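Local atomic coordinates of secreted protein (Streptomyces lividans TK24, PDB entry 5LXZ), a protein that binds copper and is probably a secreted mono-copper radical oxidase related to galactose oxidase. Residues I412-S424 with I435-F448. The protein carries 1 engineered substitution. Residues are numbered along the deposited sequence; the frame is centred on the assembly and turned at random.
Sequences ILPDDSVLVSGGS and ILQARLYHPDTNEF. With EDO (1,2-ethanediol), chain H.
Leu440 packs tightly here: its CD2 sits 3.8 Å from Leu413 CD2, the two side chains crossing at about a right angle, and also touches Leu419 CD1 and Ser417 OG. Its CG lies anti to the carbonyl carbon (chi1 -65°), which turns that methyl toward Ser417 and Leu419. Next along this face, Ser421 OG rests on Ala438 CB at 3.4 Å, and strand 472-476 packs on the same face, Leu472 against Leu413 and Leu419, Phe474 against Leu419 and Ser421. Two pairs of backbone bonds join the strands, Val418 with Tyr441 and Val420 with Arg439; Val420 N to Arg439 O is 2.8 Å and nearly straight (173°). Strands 418-421 and 438-442 are the antiparallel middle pair of a four-stranded Kelch blade, one blade of the beta-propeller. Past the strands, Gly422 N still reaches Gln437 O, and Ile435 N reaches Gly423 O at 2.9 Å. On the other face Val420 CG2 meets the Phe448 ring at its edge, 4.0 Å from CE1, while Arg439 CD lies over one face of that ring. Beyond it the contact turns looser and wetter: the extended arginine holds Gln437 OE1 end-on through NH1 and NH2, with OE1 in the guanidinium plane and 2.9 Å from each nitrogen, and NH1 also donates to a water that bonds Val420 O. An alanine at Arg439 would take both donors from Gln437 OE1, probably leaving that amide held less firmly, by its NE2 bond to Glu402, and the water on Val420 O without its arginine partner. Nearby, a second water links Gly422 O to Gln437 O.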
loop_
_atom_site.group_PDB
_atom_site.type_symbol
_atom_site.label_atom_id
_atom_site.label_comp_id
_atom_site.label_asym_id
_atom_site.label_seq_id
_atom_site.Cartn_x
_atom_site.Cartn_y
_atom_site.Cartn_z
ATOM N N ILE A 412 -0.039 -1.480 14.065
ATOM C CA ILE A 412 0.088 -0.886 15.391
ATOM C C ILE A 412 -0.946 -1.499 16.330
ATOM O O ILE A 412 -2.110 -1.682 15.955
ATOM C CB ILE A 412 -0.156 0.617 15.323
ATOM C CG1 ILE A 412 0.890 1.299 14.416
ATOM C CG2 ILE A 412 -0.147 1.228 16.705
ATOM C CD1 ILE A 412 0.496 2.729 14.105
ATOM N N LEU A 413 -0.523 -1.878 17.538
ATOM C CA LEU A 413 -1.428 -2.382 18.567
ATOM C C LEU A 413 -1.647 -1.337 19.658
ATOM O O LEU A 413 -0.823 -0.436 19.831
ATOM C CB LEU A 413 -0.824 -3.641 19.226
ATOM C CG LEU A 413 -1.111 -4.973 18.506
ATOM C CD1 LEU A 413 -0.897 -4.996 17.037
ATOM C CD2 LEU A 413 -0.349 -6.114 19.193
ATOM N N PRO A 414 -2.725 -1.497 20.435
ATOM C CA PRO A 414 -3.076 -0.483 21.435
ATOM C C PRO A 414 -2.187 -0.341 22.657
ATOM O O PRO A 414 -2.343 0.637 23.407
ATOM C CB PRO A 414 -4.509 -0.837 21.817
ATOM C CG PRO A 414 -4.653 -2.236 21.476
ATOM C CD PRO A 414 -3.791 -2.492 20.277
ATOM N N ASP A 415 -1.252 -1.260 22.838
ATOM C CA ASP A 415 -0.270 -1.154 23.901
ATOM C C ASP A 415 1.039 -0.490 23.453
ATOM O O ASP A 415 2.019 -0.504 24.190
ATOM C CB ASP A 415 0.003 -2.523 24.517
ATOM C CG ASP A 415 0.639 -3.486 23.553
ATOM O OD1 ASP A 415 0.713 -3.201 22.335
ATOM O OD2 ASP A 415 1.095 -4.553 23.999
ATOM N N ASP A 416 1.060 0.049 22.224
ATOM C CA ASP A 416 2.236 0.687 21.599
ATOM C C ASP A 416 3.213 -0.290 20.978
ATOM O O ASP A 416 4.236 0.145 20.395
ATOM C CB ASP A 416 2.974 1.673 22.482
ATOM C CG ASP A 416 2.119 2.797 22.955
ATOM O OD1 ASP A 416 1.162 3.191 22.265
ATOM O OD2 ASP A 416 2.425 3.370 24.036
ATOM N N SER A 417 2.938 -1.578 21.036
ATOM C CA SER A 417 3.671 -2.521 20.212
ATOM C C SER A 417 3.228 -2.464 18.752
ATOM O O SER A 417 2.171 -1.932 18.433
ATOM C CB SER A 417 3.579 -3.937 20.785
ATOM O OG SER A 417 2.332 -4.530 20.626
ATOM N N VAL A 418 4.092 -2.948 17.881
ATOM C CA VAL A 418 3.791 -3.102 16.472
ATOM C C VAL A 418 3.970 -4.566 16.107
ATOM O O VAL A 418 5.041 -5.122 16.268
ATOM C CB VAL A 418 4.677 -2.227 15.583
ATOM C CG1 VAL A 418 4.278 -2.389 14.106
ATOM C CG2 VAL A 418 4.553 -0.766 15.992
ATOM N N LEU A 419 2.946 -5.192 15.605
ATOM C CA LEU A 419 3.003 -6.560 15.123
ATOM C C LEU A 419 3.559 -6.608 13.728
ATOM O O LEU A 419 2.942 -6.024 12.822
ATOM C CB LEU A 419 1.631 -7.220 15.176
ATOM C CG LEU A 419 1.502 -8.650 14.691
ATOM C CD1 LEU A 419 2.318 -9.612 15.525
ATOM C CD2 LEU A 419 0.029 -9.059 14.628
ATOM N N VAL A 420 4.685 -7.283 13.527
ATOM C CA VAL A 420 5.356 -7.411 12.249
ATOM C C VAL A 420 5.365 -8.882 11.914
ATOM O O VAL A 420 5.939 -9.696 12.670
ATOM C CB VAL A 420 6.780 -6.842 12.319
ATOM C CG1 VAL A 420 7.493 -7.041 11.005
ATOM C CG2 VAL A 420 6.743 -5.382 12.718
ATOM N N SER A 421 4.687 -9.264 10.849
ATOM C CA SER A 421 4.413 -10.677 10.573
ATOM C C SER A 421 4.465 -11.002 9.103
ATOM O O SER A 421 4.117 -10.192 8.252
ATOM C CB SER A 421 3.026 -11.039 11.167
ATOM O OG SER A 421 2.749 -12.424 11.094
ATOM N N GLY A 422 4.801 -12.248 8.818
ATOM C CA GLY A 422 4.700 -12.755 7.484
ATOM C C GLY A 422 5.699 -12.157 6.535
ATOM O O GLY A 422 6.795 -11.728 6.940
ATOM N N GLY A 423 5.329 -12.138 5.268
ATOM C CA GLY A 423 6.230 -11.774 4.223
ATOM C C GLY A 423 6.916 -12.975 3.610
ATOM O O GLY A 423 6.599 -14.111 3.970
ATOM N N SER A 424 7.796 -12.746 2.650
ATOM C CA SER A 424 8.516 -13.851 2.013
ATOM C C SER A 424 9.923 -13.436 1.719
ATOM O O SER A 424 10.239 -12.263 1.572
ATOM C CB SER A 424 7.830 -14.320 0.752
ATOM O OG SER A 424 7.739 -13.280 -0.211
ATOM N N ILE A 435 7.628 -16.642 4.919
ATOM C CA ILE A 435 8.255 -16.636 6.234
ATOM C C ILE A 435 7.128 -16.705 7.253
ATOM O O ILE A 435 6.428 -15.711 7.471
ATOM C CB ILE A 435 9.114 -15.396 6.438
ATOM C CG1 ILE A 435 10.221 -15.346 5.390
ATOM C CG2 ILE A 435 9.701 -15.376 7.839
ATOM C CD1 ILE A 435 10.876 -13.967 5.275
ATOM N N LEU A 436 6.981 -17.837 7.917
ATOM C CA LEU A 436 5.892 -17.975 8.894
ATOM C C LEU A 436 6.448 -17.608 10.281
ATOM O O LEU A 436 6.635 -18.443 11.180
ATOM C CB LEU A 436 5.179 -19.344 8.815
ATOM C CG LEU A 436 4.133 -19.461 7.686
ATOM C CD1 LEU A 436 4.749 -19.366 6.299
ATOM C CD2 LEU A 436 3.330 -20.753 7.753
ATOM N N GLN A 437 6.711 -16.315 10.451
ATOM C CA GLN A 437 7.227 -15.742 11.684
ATOM C C GLN A 437 6.509 -14.463 11.983
ATOM O O GLN A 437 6.136 -13.737 11.038
ATOM C CB GLN A 437 8.706 -15.411 11.625
ATOM C CG GLN A 437 9.584 -16.606 11.365
ATOM C CD GLN A 437 11.048 -16.255 11.305
ATOM O OE1 GLN A 437 11.452 -15.097 11.374
ATOM N NE2 GLN A 437 11.873 -17.290 11.128
ATOM N N ALA A 438 6.250 -14.219 13.241
ATOM C CA ALA A 438 5.680 -12.974 13.722
ATOM C C ALA A 438 6.466 -12.449 14.896
ATOM O O ALA A 438 6.952 -13.245 15.729
ATOM C CB ALA A 438 4.224 -13.145 14.117
ATOM N N ARG A 439 6.520 -11.137 15.035
ATOM C CA ARG A 439 7.220 -10.458 16.072
ATOM C C ARG A 439 6.411 -9.277 16.551
ATOM O O ARG A 439 5.650 -8.667 15.787
ATOM C CB ARG A 439 8.556 -9.915 15.584
ATOM C CG ARG A 439 9.555 -10.984 15.220
ATOM C CD ARG A 439 10.649 -10.392 14.359
ATOM N NE ARG A 439 11.709 -11.379 14.137
ATOM C CZ ARG A 439 11.625 -12.415 13.313
ATOM N NH1 ARG A 439 10.572 -12.606 12.529
ATOM N NH2 ARG A 439 12.636 -13.312 13.260
ATOM N N LEU A 440 6.607 -8.933 17.805
ATOM C CA LEU A 440 6.215 -7.649 18.329
ATOM C C LEU A 440 7.408 -6.736 18.421
ATOM O O LEU A 440 8.434 -7.091 19.047
ATOM C CB LEU A 440 5.539 -7.785 19.696
ATOM C CG LEU A 440 4.221 -8.524 19.761
ATOM C CD1 LEU A 440 3.841 -8.747 21.206
ATOM C CD2 LEU A 440 3.095 -7.813 19.012
ATOM N N TYR A 441 7.330 -5.559 17.805
ATOM C CA TYR A 441 8.322 -4.502 17.991
ATOM C C TYR A 441 7.876 -3.664 19.171
ATOM O O TYR A 441 6.709 -3.281 19.275
ATOM C CB TYR A 441 8.405 -3.615 16.755
ATOM C CG TYR A 441 9.318 -2.449 16.959
ATOM C CD1 TYR A 441 10.702 -2.632 17.109
ATOM C CD2 TYR A 441 8.822 -1.166 17.092
ATOM C CE1 TYR A 441 11.532 -1.547 17.376
ATOM C CE2 TYR A 441 9.641 -0.095 17.302
ATOM C CZ TYR A 441 11.006 -0.282 17.459
ATOM O OH TYR A 441 11.805 0.802 17.710
ATOM N N HIS A 442 8.803 -3.389 20.074
ATOM C CA HIS A 442 8.531 -2.614 21.250
ATOM C C HIS A 442 9.303 -1.302 21.124
ATOM O O HIS A 442 10.525 -1.319 21.216
ATOM C CB HIS A 442 9.021 -3.405 22.457
ATOM C CG HIS A 442 8.243 -4.656 22.706
ATOM N ND1 HIS A 442 6.940 -4.635 23.165
ATOM C CD2 HIS A 442 8.567 -5.952 22.536
ATOM C CE1 HIS A 442 6.502 -5.877 23.283
ATOM N NE2 HIS A 442 7.474 -6.694 22.920
ATOM N N PRO A 443 8.621 -0.173 20.850
ATOM C CA PRO A 443 9.370 1.098 20.652
ATOM C C PRO A 443 10.165 1.550 21.882
ATOM O O PRO A 443 11.216 2.180 21.736
ATOM C CB PRO A 443 8.285 2.124 20.298
ATOM C CG PRO A 443 7.128 1.316 19.837
ATOM C CD PRO A 443 7.198 -0.040 20.487
ATOM N N ASP A 444 9.692 1.193 23.072
ATOM C CA ASP A 444 10.373 1.611 24.304
ATOM C C ASP A 444 11.724 0.906 24.519
ATOM O O ASP A 444 12.654 1.516 25.074
ATOM C CB ASP A 444 9.435 1.542 25.537
ATOM C CG ASP A 444 8.847 0.142 25.797
ATOM O OD1 ASP A 444 9.072 -0.805 25.009
ATOM O OD2 ASP A 444 8.121 0.001 26.813
ATOM N N THR A 445 11.870 -0.329 24.036
ATOM C CA THR A 445 13.139 -1.051 24.124
ATOM C C THR A 445 13.885 -1.094 22.787
ATOM O O THR A 445 15.049 -1.483 22.706
ATOM C CB THR A 445 12.908 -2.482 24.580
ATOM O OG1 THR A 445 12.100 -3.172 23.614
ATOM C CG2 THR A 445 12.237 -2.490 25.980
ATOM N N ASN A 446 13.209 -0.689 21.709
ATOM C CA ASN A 446 13.762 -0.815 20.354
ATOM C C ASN A 446 14.193 -2.215 19.991
ATOM O O ASN A 446 15.172 -2.410 19.261
ATOM C CB ASN A 446 14.878 0.213 20.132
ATOM C CG ASN A 446 15.180 0.461 18.660
ATOM O OD1 ASN A 446 14.321 0.365 17.787
ATOM N ND2 ASN A 446 16.401 0.816 18.387
ATOM N N GLU A 447 13.411 -3.197 20.448
ATOM C CA GLU A 447 13.689 -4.583 20.134
ATOM C C GLU A 447 12.468 -5.305 19.635
ATOM O O GLU A 447 11.346 -4.907 19.912
ATOM C CB GLU A 447 14.214 -5.329 21.379
ATOM C CG GLU A 447 15.499 -4.742 21.975
ATOM C CD GLU A 447 16.760 -5.088 21.232
ATOM O OE1 GLU A 447 16.739 -5.442 20.027
ATOM O OE2 GLU A 447 17.850 -4.994 21.875
ATOM N N PHE A 448 12.721 -6.407 18.954
ATOM C CA PHE A 448 11.694 -7.372 18.558
ATOM C C PHE A 448 11.600 -8.495 19.584
ATOM O O PHE A 448 12.608 -8.934 20.137
ATOM C CB PHE A 448 12.056 -8.042 17.238
ATOM C CG PHE A 448 11.733 -7.242 16.006
ATOM C CD1 PHE A 448 10.452 -6.809 15.774
ATOM C CD2 PHE A 448 12.688 -7.075 15.008
ATOM C CE1 PHE A 448 10.139 -6.137 14.599
ATOM C CE2 PHE A 448 12.388 -6.395 13.841
ATOM C CZ PHE A 448 11.108 -5.943 13.636
HETATM C C1 EDO H . 19.213 -2.179 17.241
HETATM O O1 EDO H . 19.714 -0.873 16.938
HETATM C C2 EDO H . 18.028 -2.003 18.178
HETATM O O2 EDO H . 17.763 -3.159 18.979
HETATM O O HOH W 1 8.345 -10.970 11.849
HETATM O O HOH W 2 7.980 -12.188 9.355
HETATM O O HOH W 3 4.450 -15.421 5.312
#